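Local coordinates for uncharacterized protein (Eubacterium ventriosum, PDB 3FDI), which is of unknown function but probably binds nucleotides and transfers phosphate, as do the P-loop cytidylate kinases whose family it belongs to, at residues E38-V43 with N88-K93; L21-L26 with V102-C107. All blocks are in the same frame, centred on the assembly; numbering follows the deposited sequence.

Contact 1. Residues E38-V43 with N88-K93; sequences ELLDEV and NFIRKK
Leu40 sets one methyl against each of two neighbouring side chains of helix 81-95. CD1 lies 3.7 Å from Ile90 CD1, the two chains crossing at about a right angle. CD2 leans obliquely on the CG, CD2 and CE2 side of the Phe89 ring; the modelled spacing to CD2 is too short for two carbons, so its exact closeness is doubtful. On the same side of the ring plane but across the ring from there, Val43 CG1 approaches CE1 of Phe89 at 3.8 Å, again obliquely. The ring reaches both residues because CG of Phe89 is anti to the backbone N (chi1 177°), throwing the aromatic group off its helix toward the other. One turn later, Lys93 lays its CG 3.7 Å above the opposite face of the ring, offset toward the rim, and Tyr35 meets Phe89 edge-to-face. With an alanine here, Leu40 and Val43 would probably face a gap and Tyr35 would lose its aromatic mate. A long flat ring thus suits a place where two helices stand well apart, their axes 11.4 Å from each other, while branched aliphatics fill the space around it.

Two polar side chains of helix 81-95 pair away from this apolar interface. Arg91 grips Asn88 OD1 side-on, through NE at 2.9 Å and NH2 at 2.9 Å, with the oxygen in the guanidinium plane; the NE bond lies nearly along the C=O axis. The same guanidinium makes a salt bridge to Glu96 and a cation-pi contact with Phe57.

At a crossing angle of 92°, the short helix 37-43 lies athwart helix 81-95. This is a near-orthogonal helix pair, in the segment between the second and third strands that in nucleoside monophosphate kinases forms the nucleotide-acceptor region.

Contact 2. Residues L21-L26 with V102-C107; sequences LVAKKL and VIVGRC. With SO4 (sulfate ion), chain F.
Val104 has CG1 anti to its backbone N (chi1 172°), which leaves CG2 opposite the carbonyl carbon and 3.6 Å from Ala23 CB. Val102 repeats the rotamer two residues earlier: its CG1 lies 3.9 Å from the same Ala23 methyl, while CG2 comes within 4.4 Å of Leu26 CB. Alternate strand residues thus face the helix, and alanine suits the spot between the two valines because its single methyl lets helix and strand approach to 8.8 Å between axes. Ile11 and Leu34, from the flanking strands, complete the buried apolar layer.

Past the strand the chain turns polar. Arg106, bent at chi2 and chi3, curls its guanidinium round to a sulfate ion, probably from the crystallisation liquor. NE points an N-H at O1 (2.5 Å, suspiciously short), NH2 reaches O4 (2.9 Å), and the backbone N of Arg106 also bonds O1, at 3.0 Å. Gly105 suits its positive phi, and a side chain there would collide with the sulfate. Arg13 NH2 gives the ion a further donor.

Helix 19-30, which follows strand 8-13 and the glycine-rich loop of a P-loop fold, packs on strand 101-104; the sulfate is consistent with a phosphate-binding site, as in cytidylate kinases.

The two contacts lie about 14 Å apart, centre to centre, on opposite faces of strand 101-104 in the parallel sheet. Val102 and Val104 look to helix 19-30, whereas Ile103 turns the other way, its CG1 meeting Ile90 CD1 at 3.9 Å, and Leu40 CD1 rests on Arg106 CG at 3.9 Å. Along the chain the order is 21-26, 38-43, 88-93, 102-107, so contact 1 forms wholly between the two halves of contact 2. A short loop joins helix 81-95 to strand 101-104. The helix pair therefore packs against the strand and the arginine that binds sulfate, an arrangement consistent with an acceptor-side nucleotide pocket built onto the P-loop core.

Contact 1. Residues E38-V43 with N88-K93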
# COMPACT_ATOMS: atom_id res chain seq x y z
N GLU B 38 10.39 -13.74 22.67
CA GLU B 38 10.88 -13.83 24.05
C GLU B 38 12.11 -14.75 24.17
O GLU B 38 13.12 -14.42 24.82
CB GLU B 38 9.76 -14.36 24.93
CG GLU B 38 10.22 -14.67 26.38
CD GLU B 38 9.28 -15.58 27.12
OE1 GLU B 38 8.15 -15.79 26.65
OE2 GLU B 38 9.69 -16.08 28.21
N LEU B 39 12.01 -15.91 23.57
CA LEU B 39 13.04 -16.90 23.68
C LEU B 39 14.26 -16.44 22.90
O LEU B 39 15.38 -16.56 23.37
CB LEU B 39 12.50 -18.20 23.12
CG LEU B 39 13.31 -19.45 23.32
CD1 LEU B 39 12.34 -20.67 23.33
CD2 LEU B 39 14.37 -19.53 22.22
N LEU B 40 14.02 -15.91 21.69
CA LEU B 40 15.10 -15.38 20.86
C LEU B 40 15.77 -14.19 21.51
O LEU B 40 16.96 -14.01 21.36
CB LEU B 40 14.59 -15.03 19.44
CG LEU B 40 14.42 -16.24 18.48
CD1 LEU B 40 13.90 -15.86 17.12
CD2 LEU B 40 15.77 -16.95 18.35
N ASP B 41 15.03 -13.40 22.28
CA ASP B 41 15.66 -12.38 23.07
C ASP B 41 16.75 -12.93 23.96
O ASP B 41 17.82 -12.31 24.08
CB ASP B 41 14.64 -11.58 23.87
CG ASP B 41 13.86 -10.60 22.98
OD1 ASP B 41 14.33 -10.31 21.87
OD2 ASP B 41 12.77 -10.15 23.38
N GLU B 42 16.52 -14.11 24.53
CA GLU B 42 17.56 -14.80 25.31
C GLU B 42 18.64 -15.48 24.48
O GLU B 42 19.80 -15.07 24.53
CB GLU B 42 16.92 -15.81 26.29
CG GLU B 42 16.22 -15.16 27.46
CD GLU B 42 17.10 -14.11 28.14
OE1 GLU B 42 18.24 -14.45 28.51
OE2 GLU B 42 16.68 -12.95 28.28
N VAL B 43 18.26 -16.50 23.71
CA VAL B 43 19.22 -17.46 23.12
C VAL B 43 19.99 -16.91 21.92
O VAL B 43 20.94 -17.55 21.46
CB VAL B 43 18.55 -18.79 22.60
CG1 VAL B 43 19.55 -20.01 22.76
CG2 VAL B 43 17.22 -19.10 23.30
N ASN B 88 19.86 -15.17 12.09
CA ASN B 88 20.86 -16.19 11.95
C ASN B 88 20.61 -17.43 12.83
O ASN B 88 20.83 -18.56 12.36
CB ASN B 88 22.21 -15.61 12.18
CG ASN B 88 23.28 -16.48 11.63
OD1 ASN B 88 23.12 -17.11 10.55
ND2 ASN B 88 24.38 -16.59 12.37
N PHE B 89 20.13 -17.22 14.08
CA PHE B 89 19.68 -18.33 14.94
C PHE B 89 18.69 -19.19 14.20
O PHE B 89 18.80 -20.39 14.20
CB PHE B 89 19.04 -17.82 16.25
CG PHE B 89 18.49 -18.92 17.16
CD1 PHE B 89 19.24 -19.42 18.20
CD2 PHE B 89 17.21 -19.38 16.99
CE1 PHE B 89 18.73 -20.43 19.04
CE2 PHE B 89 16.70 -20.37 17.81
CZ PHE B 89 17.45 -20.90 18.82
N ILE B 90 17.71 -18.56 13.59
CA ILE B 90 16.62 -19.23 12.94
C ILE B 90 17.10 -19.99 11.73
O ILE B 90 16.68 -21.12 11.50
CB ILE B 90 15.57 -18.21 12.54
CG1 ILE B 90 14.85 -17.74 13.82
CG2 ILE B 90 14.54 -18.79 11.61
CD1 ILE B 90 13.73 -16.68 13.56
N ARG B 91 17.98 -19.34 10.97
CA ARG B 91 18.54 -19.91 9.77
C ARG B 91 19.42 -21.13 10.11
O ARG B 91 19.33 -22.16 9.47
CB ARG B 91 19.33 -18.83 9.03
CG ARG B 91 19.91 -19.22 7.66
CD ARG B 91 21.11 -18.34 7.24
NE ARG B 91 22.21 -18.48 8.19
CZ ARG B 91 23.11 -19.45 8.21
NH1 ARG B 91 23.13 -20.43 7.29
NH2 ARG B 91 24.01 -19.47 9.18
N LYS B 92 20.28 -21.00 11.11
CA LYS B 92 21.14 -22.10 11.53
C LYS B 92 20.34 -23.28 12.05
O LYS B 92 20.62 -24.41 11.67
CB LYS B 92 22.14 -21.67 12.61
CG LYS B 92 23.34 -20.92 12.07
CD LYS B 92 24.35 -20.56 13.20
CE LYS B 92 25.56 -19.76 12.65
NZ LYS B 92 26.72 -19.63 13.61
N LYS B 93 19.38 -23.02 12.92
CA LYS B 93 18.56 -24.10 13.46
C LYS B 93 17.82 -24.80 12.32
O LYS B 93 17.74 -26.03 12.30
CB LYS B 93 17.59 -23.60 14.53
CG LYS B 93 18.23 -23.18 15.85
CD LYS B 93 18.96 -24.33 16.55
CE LYS B 93 19.03 -24.12 18.05
NZ LYS B 93 19.88 -25.09 18.80

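Contact 2. Residues L21-L26 with V102-C107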
# COMPACT_ATOMS: atom_id res chain seq x y z
N LEU B 21 -1.90 -19.36 20.56
CA LEU B 21 -2.52 -20.62 20.96
C LEU B 21 -2.41 -21.64 19.86
O LEU B 21 -2.18 -22.79 20.11
CB LEU B 21 -4.00 -20.44 21.27
CG LEU B 21 -4.43 -19.56 22.44
CD1 LEU B 21 -5.94 -19.73 22.77
CD2 LEU B 21 -3.57 -19.88 23.70
N VAL B 22 -2.61 -21.22 18.61
CA VAL B 22 -2.42 -22.14 17.47
C VAL B 22 -0.96 -22.61 17.40
O VAL B 22 -0.67 -23.81 17.22
CB VAL B 22 -2.86 -21.49 16.17
CG1 VAL B 22 -2.55 -22.38 14.97
CG2 VAL B 22 -4.34 -21.14 16.21
N ALA B 23 -0.03 -21.67 17.52
CA ALA B 23 1.41 -22.02 17.47
C ALA B 23 1.74 -23.08 18.55
O ALA B 23 2.33 -24.13 18.28
CB ALA B 23 2.24 -20.81 17.62
N LYS B 24 1.31 -22.81 19.78
CA LYS B 24 1.42 -23.78 20.89
C LYS B 24 0.77 -25.13 20.61
O LYS B 24 1.40 -26.16 20.77
CB LYS B 24 0.77 -23.16 22.15
CG LYS B 24 1.10 -23.82 23.46
CD LYS B 24 1.06 -22.74 24.56
CE LYS B 24 0.95 -23.29 26.00
NZ LYS B 24 -0.48 -23.32 26.49
N LYS B 25 -0.48 -25.12 20.18
CA LYS B 25 -1.16 -26.36 19.82
C LYS B 25 -0.43 -27.17 18.74
O LYS B 25 -0.24 -28.36 18.89
CB LYS B 25 -2.63 -26.11 19.46
CG LYS B 25 -3.44 -25.70 20.71
CD LYS B 25 -4.87 -25.22 20.44
CE LYS B 25 -5.72 -25.40 21.74
NZ LYS B 25 -7.13 -24.94 21.63
N LEU B 26 0.03 -26.51 17.70
CA LEU B 26 0.86 -27.16 16.68
C LEU B 26 2.16 -27.76 17.29
O LEU B 26 2.50 -28.91 16.99
CB LEU B 26 1.23 -26.14 15.57
CG LEU B 26 0.09 -25.67 14.68
CD1 LEU B 26 0.46 -24.39 13.80
CD2 LEU B 26 -0.43 -26.89 13.81
N VAL B 102 8.46 -24.60 15.68
CA VAL B 102 7.48 -23.59 15.38
C VAL B 102 8.12 -22.26 15.75
O VAL B 102 8.77 -22.14 16.80
CB VAL B 102 6.19 -23.78 16.21
CG1 VAL B 102 5.22 -22.66 15.90
CG2 VAL B 102 5.54 -25.16 15.96
N ILE B 103 7.97 -21.28 14.87
CA ILE B 103 8.48 -19.96 15.14
C ILE B 103 7.37 -18.95 14.84
O ILE B 103 6.75 -18.98 13.78
CB ILE B 103 9.83 -19.69 14.39
CG1 ILE B 103 10.38 -18.28 14.64
CG2 ILE B 103 9.69 -19.93 12.91
CD1 ILE B 103 10.74 -17.99 16.03
N VAL B 104 7.09 -18.10 15.81
CA VAL B 104 6.11 -17.05 15.66
C VAL B 104 6.84 -15.78 15.28
O VAL B 104 7.82 -15.41 15.94
CB VAL B 104 5.37 -16.83 16.98
CG1 VAL B 104 4.47 -15.60 16.88
CG2 VAL B 104 4.55 -18.10 17.36
N GLY B 105 6.39 -15.12 14.22
CA GLY B 105 6.89 -13.83 13.88
C GLY B 105 8.31 -13.91 13.42
O GLY B 105 8.71 -14.92 12.81
N ARG B 106 9.06 -12.83 13.68
CA ARG B 106 10.50 -12.77 13.42
C ARG B 106 10.92 -12.94 11.96
O ARG B 106 12.04 -13.38 11.65
CB ARG B 106 11.23 -13.79 14.31
CG ARG B 106 10.97 -13.63 15.86
CD ARG B 106 11.73 -12.42 16.45
NE ARG B 106 10.96 -11.21 16.36
CZ ARG B 106 11.40 -9.99 16.67
NH1 ARG B 106 12.64 -9.79 17.10
NH2 ARG B 106 10.57 -8.95 16.55
N CYS B 107 10.03 -12.59 11.04
CA CYS B 107 10.26 -12.70 9.62
C CYS B 107 10.57 -14.12 9.20
O CYS B 107 11.23 -14.32 8.18
CB CYS B 107 11.38 -11.76 9.21
SG CYS B 107 11.01 -10.02 9.63
S SO4 F . 7.29 -10.57 16.65
O1 SO4 F . 8.43 -11.35 16.20
O2 SO4 F . 6.44 -10.44 15.46
O3 SO4 F . 6.62 -11.24 17.76
O4 SO4 F . 7.79 -9.27 17.15